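Local coordinates for protein aminoglycoside N(3)-acetyltransferase (Enterobacter cloacae, PDB 6NP3) that catalyses the transfer of an acetyl group from acetyl-CoA to the 3-amine of 2-deoxystreptamine antibiotics, and probably confers resistance to gentamicin and its relatives, at residues Ser145-Phe150 and Val167-Tyr172; Tyr172-Ala177 and Pro220-Arg225; Gly125-Trp130 and Leu151-Lys156. All coordinates share one frame; numbering follows the deposited sequence.

Contact 1 (Ser145-Phe150 and Val167-Tyr172); sequences SPIARF and VTALHY. With LLL ((2R,3R,4R,5R)-2-((1S,2S,3R,4S,6R)-4,6-diamino-3-((2R,3R,6S)-3-amino-6-(aminomethyl)-tetrahydro-2H-pyran-2-yloxy)-2-hydr oxycyclohexyloxy)-5-methyl-4-(methylamino)-tetrahydro-2H-pyran-3,5-diol), chain B.
Ile147 meets Ala169 and Tyr172 through a single methyl group. Its CG2 lies 3.9 Å from Ala169 CA and 4.2 Å from Ala169 CB, while Tyr172 CB comes equally near, with Ile147 CG2 to Tyr172 CB also 3.9 Å. The torsion about CA-CB explains this choice of branch: at chi1 -63° CG2 stands anti to the backbone N and reaches across, whereas CG1 lies anti to the carbonyl carbon. The side chain as a whole also rests on Met24 of strand 22-27, so the isoleucine packs against the central sheet as well as against Ala169 and Tyr172.

Tyr172 runs past Ile147 in the opposite direction. With CG anti to its own N (chi1 -179°), its ring is carried on to helix 146-151, where CE2 lies 3.8 Å from Ala148 CB. The methyl approaches the ring obliquely. Ser145 is the N-cap of helix 146-151, and Val167-Leu170 forms a type I turn. The closest CA pair, Ile147 and Ala169, is 6.1 Å apart, where the side chain of Ala169 is a single methyl.

The residue after this turn, His171, lies in the antibiotic pocket, and its NE2 accepts a hydrogen bond from N32 of the bound gentamicin at 2.8 Å, the amine lying in the plane of the ring. N32 is the 3-amino group of the deoxystreptamine ring, the nitrogen that is acetylated. The closest contacts between the segments are all apolar, and 227 Å² of surface is buried between them. This suggests that close apolar fit, rather than directional bonds between the two segments, contributes to placing the segment that carries His171 against helix 146-151.

Contact 2 (Tyr172-Ala177 and Pro220-Arg225); sequences YAEAVA and PDAVER
Glu174 reaches Ala222 and Val223 with one carboxylate oxygen, in van der Waals contact with their methyl groups. OE1 of Glu174 lies 3.3 Å from Ala222 CB, and the same OE1 is 3.9 Å from Val223 CG2. The conformation accounts for the span between segments whose nearest CA atoms, Glu174 and Ala222, are 8.1 Å apart: CG stands anti to the carbonyl carbon (chi1 -66°) and the chain is extended beyond it, with chi2 at -177°. This divides the work of the two oxygens. OE2 is hydrogen-bonded to ND1 of His171, one turn earlier, while OE1 looks toward the beginning of helix 222-233.

That beginning carries an N-cap. Asp221 precedes the helix and, in the conformer given, its OD1 accepts from Glu224 N at 3.1 Å, with an N-H...O angle of 159°; the donor stands well above the carboxylate plane. Glu174, His171 and the 3-amine of the substrate are linked by successive hydrogen bonds, an arrangement consistent with a catalytic triad. Val223, near the start of helix 222-233, packs on His171, and its side chain comes within about 5 Å of the bound antibiotic at the nearest atoms.

Val223 places CG1 anti to its own N and CG2 beside it, which brings CG2 within range of Glu174 as well as against the imidazole of His171. Water can supply a polar link. In one alternative, a water donates to Glu174 OE1 at 2.7 Å and accepts from Ala222 N at 3.0 Å. A second site lies between Glu174 OE1 and Asp221 OD2, but its two bonds are improbably short and Asp221 has two conformers, so its role is doubtful. The two water positions are too close to be filled simultaneously.

Contact 3 (Gly125-Trp130 and Leu151-Lys156); sequences GPDAAW and LAHAGK
His153 faces Trp130 and Asp127 at once, combining a T-shaped (edge-to-face) aromatic pair with a histidine-carboxylate hydrogen bond. It sits in the loop between helix 146-151 and strand 156-160, and its partners lie at the start of helix 128-132, where Asp127 holds the N-cap position, though its side chain makes no capping bond; OD2 goes to His153 instead.

From the backbone outward, CB is first to touch, 4.0 Å from Trp130 CZ3. The torsion there (chi1 -160°) sets CG roughly anti to the backbone N and turns the ring toward the other segment. CG comes 3.9 Å from the same CZ3, which stands over one face of the imidazole but toward its rim. The indole thus presents its six-membered edge, with centroids 5.2 Å apart and planes at 64°. CD2 is still near that carbon, whereas CE1 has passed to the carboxylate, 3.4 Å from Asp127 OD2.

At the tip the NE2 proton is given to Asp127. The oxygen lies close to the imidazole plane, but the donor approaches it from above the carboxylate plane, and the two planes are steeply turned. Asp127 is also a magnesium-binding residue, with an ion about 3 Å from its side chain at the nearest atoms. The bond from His153 NE2 to Asp127 OD2 measures 2.9 Å and is bent, with an N-H...O angle of 142°.

Contact 1 lies between the others: its centre is about 11 Å from those of contacts 2 and 3, which are about 22 Å apart. Along the chain, contacts 3 and 1 interleave, since 125-130, 145-150, 151-156 and 167-172 alternate between them; contact 2 opens only afterwards. Contacts 1 and 2 share Tyr172 and helix 170-176, whereas segment 151-156 leads from helix 146-151 into strand 156-160 of the mixed sheet. Leu151 CD1 packs on Tyr172 CG at 3.6 Å, joining contact 3 to the shared helix. The series runs from a surface near a magnesium ion, through contact 1, whose His171 binds the antibiotic, to contact 2, whose Glu174 is hydrogen-bonded to that histidine.

Contact 1 (Ser145-Phe150 and Val167-Tyr172)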
loop_
_atom_site.group_PDB
_atom_site.type_symbol
_atom_site.label_atom_id
_atom_site.label_comp_id
_atom_site.label_asym_id
_atom_site.label_seq_id
_atom_site.Cartn_x
_atom_site.Cartn_y
_atom_site.Cartn_z
ATOM N N SER A 145 10.623 5.761 -2.908
ATOM C CA SER A 145 9.924 4.825 -2.039
ATOM C C SER A 145 9.773 3.464 -2.694
ATOM O O SER A 145 9.986 3.282 -3.892
ATOM C CB SER A 145 8.539 5.357 -1.685
ATOM O OG SER A 145 7.672 5.242 -2.801
ATOM N N PRO A 146 9.310 2.472 -1.928
ATOM C CA PRO A 146 9.007 1.170 -2.534
ATOM C C PRO A 146 7.961 1.248 -3.627
ATOM O O PRO A 146 8.019 0.472 -4.593
ATOM C CB PRO A 146 8.539 0.343 -1.341
ATOM C CG PRO A 146 9.332 0.887 -0.175
ATOM C CD PRO A 146 9.322 2.400 -0.454
ATOM N N ILE A 147 7.006 2.170 -3.523
ATOM C CA ILE A 147 6.045 2.344 -4.604
ATOM C C ILE A 147 6.746 2.774 -5.878
ATOM O O ILE A 147 6.406 2.307 -6.971
ATOM C CB ILE A 147 4.989 3.385 -4.211
ATOM C CG1 ILE A 147 4.175 2.959 -3.011
ATOM C CG2 ILE A 147 4.092 3.786 -5.388
ATOM C CD1 ILE A 147 3.357 1.799 -3.248
ATOM N N ALA A 148 7.683 3.713 -5.780
ATOM C CA ALA A 148 8.415 4.109 -6.976
ATOM C C ALA A 148 9.059 2.907 -7.658
ATOM O O ALA A 148 9.023 2.789 -8.884
ATOM C CB ALA A 148 9.458 5.166 -6.634
ATOM N N ARG A 149 9.704 2.041 -6.894
ATOM C CA ARG A 149 10.365 0.885 -7.489
ATOM C C ARG A 149 9.357 -0.118 -8.050
ATOM O O ARG A 149 9.572 -0.677 -9.130
ATOM C CB ARG A 149 11.335 0.289 -6.467
ATOM C CG ARG A 149 12.545 1.188 -6.285
ATOM C CD ARG A 149 13.606 0.619 -5.330
ATOM N NE ARG A 149 13.106 0.474 -3.972
ATOM C CZ ARG A 149 13.027 1.474 -3.087
ATOM N NH1 ARG A 149 13.430 2.709 -3.377
ATOM N NH2 ARG A 149 12.524 1.230 -1.897
ATOM N N PHE A 150 8.236 -0.335 -7.353
ATOM C CA PHE A 150 7.150 -1.178 -7.861
ATOM C C PHE A 150 6.680 -0.704 -9.228
ATOM O O PHE A 150 6.440 -1.511 -10.125
ATOM C CB PHE A 150 6.027 -1.108 -6.813
ATOM C CG PHE A 150 4.697 -1.665 -7.226
ATOM C CD1 PHE A 150 4.485 -3.015 -7.267
ATOM C CD2 PHE A 150 3.639 -0.828 -7.480
ATOM C CE1 PHE A 150 3.278 -3.519 -7.610
ATOM C CE2 PHE A 150 2.406 -1.363 -7.820
ATOM C CZ PHE A 150 2.246 -2.701 -7.873
ATOM N N VAL A 167 -6.209 2.379 -3.676
ATOM C CA VAL A 167 -5.057 2.239 -4.577
ATOM C C VAL A 167 -3.882 3.099 -4.102
ATOM O O VAL A 167 -3.664 4.231 -4.558
ATOM C CB VAL A 167 -5.476 2.593 -6.005
ATOM C CG1 VAL A 167 -4.323 2.349 -6.943
ATOM C CG2 VAL A 167 -6.730 1.850 -6.440
ATOM N N THR A 168 -3.108 2.541 -3.176
ATOM C CA THR A 168 -2.011 3.278 -2.557
ATOM C C THR A 168 -1.046 3.824 -3.587
ATOM O O THR A 168 -0.468 4.896 -3.383
ATOM C CB THR A 168 -1.252 2.344 -1.612
ATOM O OG1 THR A 168 -2.187 1.620 -0.796
ATOM C CG2 THR A 168 -0.272 3.079 -0.774
ATOM N N ALA A 169 -0.820 3.095 -4.670
ATOM C CA ALA A 169 0.160 3.565 -5.624
ATOM C C ALA A 169 -0.177 4.937 -6.186
ATOM O O ALA A 169 0.740 5.651 -6.619
ATOM C CB ALA A 169 0.352 2.583 -6.758
ATOM N N LEU A 170 -1.457 5.317 -6.221
ATOM C CA LEU A 170 -1.814 6.641 -6.717
ATOM C C LEU A 170 -1.308 7.773 -5.834
ATOM O O LEU A 170 -1.263 8.916 -6.305
ATOM C CB LEU A 170 -3.316 6.745 -6.964
ATOM C CG LEU A 170 -3.771 6.176 -8.307
ATOM C CD1 LEU A 170 -5.268 6.042 -8.356
ATOM C CD2 LEU A 170 -3.261 7.068 -9.427
ATOM N N HIS A 171 -0.926 7.508 -4.585
ATOM C CA HIS A 171 -0.205 8.538 -3.842
ATOM C C HIS A 171 1.102 8.939 -4.514
ATOM O O HIS A 171 1.579 10.057 -4.258
ATOM C CB HIS A 171 -0.023 8.145 -2.376
ATOM C CG HIS A 171 -1.313 7.987 -1.635
ATOM N ND1 HIS A 171 -2.220 9.013 -1.501
ATOM C CD2 HIS A 171 -1.845 6.933 -0.971
ATOM C CE1 HIS A 171 -3.253 8.596 -0.791
ATOM N NE2 HIS A 171 -3.050 7.336 -0.456
ATOM N N TYR A 172 1.701 8.086 -5.347
ATOM C CA TYR A 172 2.872 8.525 -6.106
ATOM C C TYR A 172 2.489 9.633 -7.077
ATOM O O TYR A 172 3.223 10.614 -7.241
ATOM C CB TYR A 172 3.488 7.323 -6.835
ATOM C CG TYR A 172 4.716 7.684 -7.630
ATOM C CD1 TYR A 172 4.612 8.289 -8.862
ATOM C CD2 TYR A 172 5.981 7.460 -7.140
ATOM C CE1 TYR A 172 5.729 8.679 -9.582
ATOM C CE2 TYR A 172 7.096 7.817 -7.870
ATOM C CZ TYR A 172 6.965 8.432 -9.090
ATOM O OH TYR A 172 8.100 8.815 -9.789
HETATM C C11 LLL B . -8.054 6.372 4.147
HETATM O O11 LLL B . -6.900 6.064 3.323
HETATM C C21 LLL B . -9.120 5.324 3.838
HETATM N N21 LLL B . -8.483 4.015 3.941
HETATM C C31 LLL B . -9.573 5.450 2.431
HETATM C C41 LLL B . -10.168 6.836 2.242
HETATM C C51 LLL B . -9.104 7.862 2.616
HETATM O O51 LLL B . -8.645 7.647 3.922
HETATM C C61 LLL B . -9.676 9.262 2.556
HETATM N N61 LLL B . -8.623 10.202 2.934
HETATM C C12 LLL B . -2.799 6.384 4.247
HETATM N N12 LLL B . -1.433 6.832 4.483
HETATM C C22 LLL B . -3.244 6.681 2.815
HETATM C C32 LLL B . -4.639 6.114 2.643
HETATM N N32 LLL B . -5.092 6.357 1.270
HETATM C C42 LLL B . -5.665 6.733 3.592
HETATM C C52 LLL B . -5.175 6.579 5.033
HETATM O O52 LLL B . -6.031 7.319 5.872
HETATM C C62 LLL B . -3.756 7.079 5.223
HETATM O O62 LLL B . -3.345 6.750 6.537
HETATM C C13 LLL B . -2.814 7.801 7.346
HETATM C C23 LLL B . -1.801 7.152 8.285
HETATM O O23 LLL B . -0.859 6.452 7.498
HETATM C C33 LLL B . -2.491 6.126 9.202
HETATM N N33 LLL B . -1.519 5.591 10.181
HETATM C C43 LLL B . -3.662 6.824 9.926
HETATM O O43 LLL B . -3.089 7.737 10.840
HETATM C C53 LLL B . -4.559 7.550 8.918
HETATM O O53 LLL B . -3.843 8.457 8.112
HETATM C C83 LLL B . -4.519 5.791 10.667
HETATM C C93 LLL B . -1.499 4.113 10.151
#

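Contact 2 (Tyr172-Ala177 and Pro220-Arg225)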
loop_
_atom_site.group_PDB
_atom_site.type_symbol
_atom_site.label_atom_id
_atom_site.label_comp_id
_atom_site.label_asym_id
_atom_site.label_seq_id
_atom_site.Cartn_x
_atom_site.Cartn_y
_atom_site.Cartn_z
ATOM N N TYR A 172 1.701 8.086 -5.347
ATOM C CA TYR A 172 2.872 8.525 -6.106
ATOM C C TYR A 172 2.489 9.633 -7.077
ATOM O O TYR A 172 3.223 10.614 -7.241
ATOM C CB TYR A 172 3.488 7.323 -6.835
ATOM C CG TYR A 172 4.716 7.684 -7.630
ATOM C CD1 TYR A 172 4.612 8.289 -8.862
ATOM C CD2 TYR A 172 5.981 7.460 -7.140
ATOM C CE1 TYR A 172 5.729 8.679 -9.582
ATOM C CE2 TYR A 172 7.096 7.817 -7.870
ATOM C CZ TYR A 172 6.965 8.432 -9.090
ATOM O OH TYR A 172 8.100 8.815 -9.789
ATOM N N ALA A 173 1.356 9.472 -7.756
ATOM C CA ALA A 173 0.917 10.512 -8.676
ATOM C C ALA A 173 0.740 11.837 -7.955
ATOM O O ALA A 173 1.066 12.904 -8.489
ATOM C CB ALA A 173 -0.385 10.112 -9.343
ATOM N N GLU A 174 0.176 11.795 -6.758
ATOM C CA GLU A 174 -0.020 13.009 -5.985
ATOM C C GLU A 174 1.313 13.654 -5.646
ATOM O O GLU A 174 1.449 14.880 -5.697
ATOM C CB GLU A 174 -0.811 12.676 -4.715
ATOM C CG GLU A 174 -2.228 12.212 -4.939
ATOM C CD GLU A 174 -3.002 11.967 -3.699
ATOM O OE1 GLU A 174 -4.230 12.095 -3.779
ATOM O OE2 GLU A 174 -2.426 11.593 -2.669
ATOM N N ALA A 175 2.304 12.837 -5.278
ATOM C CA ALA A 175 3.609 13.345 -4.893
ATOM C C ALA A 175 4.280 14.068 -6.038
ATOM O O ALA A 175 4.864 15.134 -5.823
ATOM C CB ALA A 175 4.482 12.195 -4.435
ATOM N N VAL A 176 4.147 13.560 -7.263
ATOM C CA VAL A 176 4.879 14.151 -8.375
ATOM C C VAL A 176 4.060 15.145 -9.190
ATOM O O VAL A 176 4.624 15.838 -10.057
ATOM C CB VAL A 176 5.526 13.109 -9.309
ATOM C CG1 VAL A 176 6.447 12.172 -8.520
ATOM C CG2 VAL A 176 4.488 12.323 -10.103
ATOM N N ALA A 177 2.770 15.258 -8.936
ATOM C CA ALA A 177 1.934 16.114 -9.764
ATOM C C ALA A 177 2.375 17.573 -9.673
ATOM O O ALA A 177 2.567 18.120 -8.588
ATOM C CB ALA A 177 0.480 15.982 -9.331
ATOM N N PRO A 220 -14.719 11.928 -1.022
ATOM C CA PRO A 220 -13.705 11.159 -1.763
ATOM C C PRO A 220 -12.414 11.943 -1.920
ATOM O O PRO A 220 -12.445 13.141 -2.212
ATOM C CB PRO A 220 -14.348 10.953 -3.136
ATOM C CG PRO A 220 -15.245 12.147 -3.303
ATOM C CD PRO A 220 -15.766 12.463 -1.908
ATOM N N ASP A 221 -11.288 11.276 -1.708
ATOM C CA ASP A 221 -9.987 11.867 -1.965
ATOM C C ASP A 221 -9.648 11.762 -3.453
ATOM O O ASP A 221 -10.440 11.282 -4.273
ATOM C CB ASP A 221 -8.933 11.244 -1.047
ATOM C CG ASP A 221 -8.513 9.846 -1.470
ATOM O OD1 ASP A 221 -9.350 9.054 -1.974
ATOM O OD2 ASP A 221 -7.315 9.551 -1.238
ATOM N N ALA A 222 -8.473 12.271 -3.819
ATOM C CA ALA A 222 -8.079 12.256 -5.215
ATOM C C ALA A 222 -7.816 10.835 -5.691
ATOM O O ALA A 222 -8.094 10.522 -6.848
ATOM C CB ALA A 222 -6.850 13.123 -5.453
ATOM N N VAL A 223 -7.241 9.974 -4.845
ATOM C CA VAL A 223 -7.033 8.578 -5.244
ATOM C C VAL A 223 -8.345 7.973 -5.725
ATOM O O VAL A 223 -8.421 7.349 -6.793
ATOM C CB VAL A 223 -6.454 7.773 -4.068
ATOM C CG1 VAL A 223 -6.454 6.274 -4.376
ATOM C CG2 VAL A 223 -5.083 8.253 -3.759
ATOM N N GLU A 224 -9.400 8.133 -4.925
ATOM C CA GLU A 224 -10.693 7.563 -5.283
ATOM C C GLU A 224 -11.236 8.168 -6.561
ATOM O O GLU A 224 -11.776 7.451 -7.415
ATOM C CB GLU A 224 -11.685 7.744 -4.132
ATOM C CG GLU A 224 -13.056 7.194 -4.454
ATOM C CD GLU A 224 -14.013 7.174 -3.282
ATOM O OE1 GLU A 224 -13.587 7.384 -2.127
ATOM O OE2 GLU A 224 -15.209 6.929 -3.537
ATOM N N ARG A 225 -11.150 9.483 -6.700
ATOM C CA ARG A 225 -11.695 10.112 -7.890
ATOM C C ARG A 225 -10.931 9.691 -9.134
ATOM O O ARG A 225 -11.536 9.450 -10.186
ATOM C CB ARG A 225 -11.692 11.626 -7.721
ATOM C CG ARG A 225 -12.584 12.112 -6.565
ATOM C CD ARG A 225 -13.332 13.450 -6.872
ATOM N NE ARG A 225 -13.964 13.361 -8.181
ATOM C CZ ARG A 225 -13.790 14.224 -9.172
ATOM N NH1 ARG A 225 -13.043 15.308 -9.010
ATOM N NH2 ARG A 225 -14.392 14.010 -10.330
HETATM O O HOH W 1 -6.079 13.267 -2.272
HETATM O O HOH W 2 -5.921 11.447 -2.010
#

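Contact 3 (Gly125-Trp130 and Leu151-Lys156)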
loop_
_atom_site.group_PDB
_atom_site.type_symbol
_atom_site.label_atom_id
_atom_site.label_comp_id
_atom_site.label_asym_id
_atom_site.label_seq_id
_atom_site.Cartn_x
_atom_site.Cartn_y
_atom_site.Cartn_z
ATOM N N GLY A 125 9.486 -12.313 -2.093
ATOM C CA GLY A 125 9.968 -12.767 -3.380
ATOM C C GLY A 125 11.414 -12.396 -3.597
ATOM O O GLY A 125 12.041 -11.732 -2.760
ATOM N N PRO A 126 11.985 -12.821 -4.721
ATOM C CA PRO A 126 13.425 -12.625 -4.922
ATOM C C PRO A 126 13.858 -11.181 -4.930
ATOM O O PRO A 126 15.026 -10.889 -4.654
ATOM C CB PRO A 126 13.705 -13.319 -6.258
ATOM C CG PRO A 126 12.623 -14.344 -6.379
ATOM C CD PRO A 126 11.391 -13.668 -5.764
ATOM N N ASP A 127 12.975 -10.252 -5.285
ATOM C CA ASP A 127 13.328 -8.841 -5.366
ATOM C C ASP A 127 12.882 -8.066 -4.134
ATOM O O ASP A 127 12.915 -6.830 -4.124
ATOM C CB ASP A 127 12.730 -8.231 -6.632
ATOM C CG ASP A 127 13.201 -8.918 -7.894
ATOM O OD1 ASP A 127 14.397 -9.223 -8.020
ATOM O OD2 ASP A 127 12.367 -9.197 -8.772
ATOM N N ALA A 128 12.547 -8.773 -3.059
ATOM C CA ALA A 128 11.973 -8.126 -1.888
ATOM C C ALA A 128 12.927 -7.124 -1.258
ATOM O O ALA A 128 12.509 -6.038 -0.831
ATOM C CB ALA A 128 11.602 -9.174 -0.846
ATOM N N ALA A 129 14.210 -7.457 -1.145
ATOM C CA ALA A 129 15.112 -6.499 -0.517
ATOM C C ALA A 129 15.225 -5.226 -1.350
ATOM O O ALA A 129 15.282 -4.114 -0.803
ATOM C CB ALA A 129 16.485 -7.129 -0.286
ATOM N N TRP A 130 15.320 -5.370 -2.666
ATOM C CA TRP A 130 15.391 -4.209 -3.544
ATOM C C TRP A 130 14.115 -3.382 -3.469
ATOM O O TRP A 130 14.170 -2.151 -3.517
ATOM C CB TRP A 130 15.636 -4.703 -4.968
ATOM C CG TRP A 130 15.611 -3.649 -6.012
ATOM C CD1 TRP A 130 16.641 -2.840 -6.369
ATOM C CD2 TRP A 130 14.514 -3.283 -6.845
ATOM N NE1 TRP A 130 16.245 -1.966 -7.340
ATOM C CE2 TRP A 130 14.942 -2.223 -7.654
ATOM C CE3 TRP A 130 13.200 -3.724 -6.962
ATOM C CZ2 TRP A 130 14.122 -1.640 -8.597
ATOM C CZ3 TRP A 130 12.396 -3.144 -7.922
ATOM C CH2 TRP A 130 12.861 -2.129 -8.726
ATOM N N LEU A 151 6.540 0.617 -9.391
ATOM C CA LEU A 151 6.076 1.182 -10.641
ATOM C C LEU A 151 7.109 1.016 -11.734
ATOM O O LEU A 151 6.744 0.995 -12.909
ATOM C CB LEU A 151 5.795 2.670 -10.496
ATOM C CG LEU A 151 4.598 3.004 -9.616
ATOM C CD1 LEU A 151 4.538 4.483 -9.278
ATOM C CD2 LEU A 151 3.291 2.520 -10.203
ATOM N N ALA A 152 8.381 0.864 -11.388
ATOM C CA ALA A 152 9.432 0.579 -12.356
ATOM C C ALA A 152 9.607 -0.916 -12.623
ATOM O O ALA A 152 10.426 -1.291 -13.476
ATOM C CB ALA A 152 10.756 1.201 -11.872
ATOM N N HIS A 153 8.866 -1.770 -11.922
ATOM C CA HIS A 153 9.070 -3.211 -11.913
ATOM C C HIS A 153 7.839 -3.927 -12.439
ATOM O O HIS A 153 7.508 -5.026 -12.002
ATOM C CB HIS A 153 9.388 -3.665 -10.496
ATOM C CG HIS A 153 10.060 -4.995 -10.392
ATOM N ND1 HIS A 153 11.011 -5.457 -11.280
ATOM C CD2 HIS A 153 9.931 -5.949 -9.445
ATOM C CE1 HIS A 153 11.447 -6.640 -10.871
ATOM N NE2 HIS A 153 10.811 -6.956 -9.758
ATOM N N ALA A 154 7.168 -3.306 -13.406
ATOM C CA ALA A 154 6.053 -3.933 -14.101
ATOM C C ALA A 154 4.919 -4.244 -13.136
ATOM O O ALA A 154 4.192 -5.210 -13.313
ATOM C CB ALA A 154 6.470 -5.177 -14.904
ATOM N N GLY A 155 4.760 -3.431 -12.096
ATOM C CA GLY A 155 3.826 -3.776 -11.047
ATOM C C GLY A 155 2.393 -3.860 -11.553
ATOM O O GLY A 155 1.957 -3.057 -12.392
ATOM N N LYS A 156 1.632 -4.770 -10.942
ATOM C CA LYS A 156 0.199 -4.911 -11.150
ATOM C C LYS A 156 -0.489 -4.736 -9.810
ATOM O O LYS A 156 -0.014 -5.241 -8.783
ATOM C CB LYS A 156 -0.172 -6.285 -11.708
ATOM C CG LYS A 156 0.461 -6.603 -13.027
ATOM C CD LYS A 156 -0.006 -7.950 -13.533
ATOM C CE LYS A 156 0.670 -8.355 -14.823
ATOM N NZ LYS A 156 0.109 -9.648 -15.379
#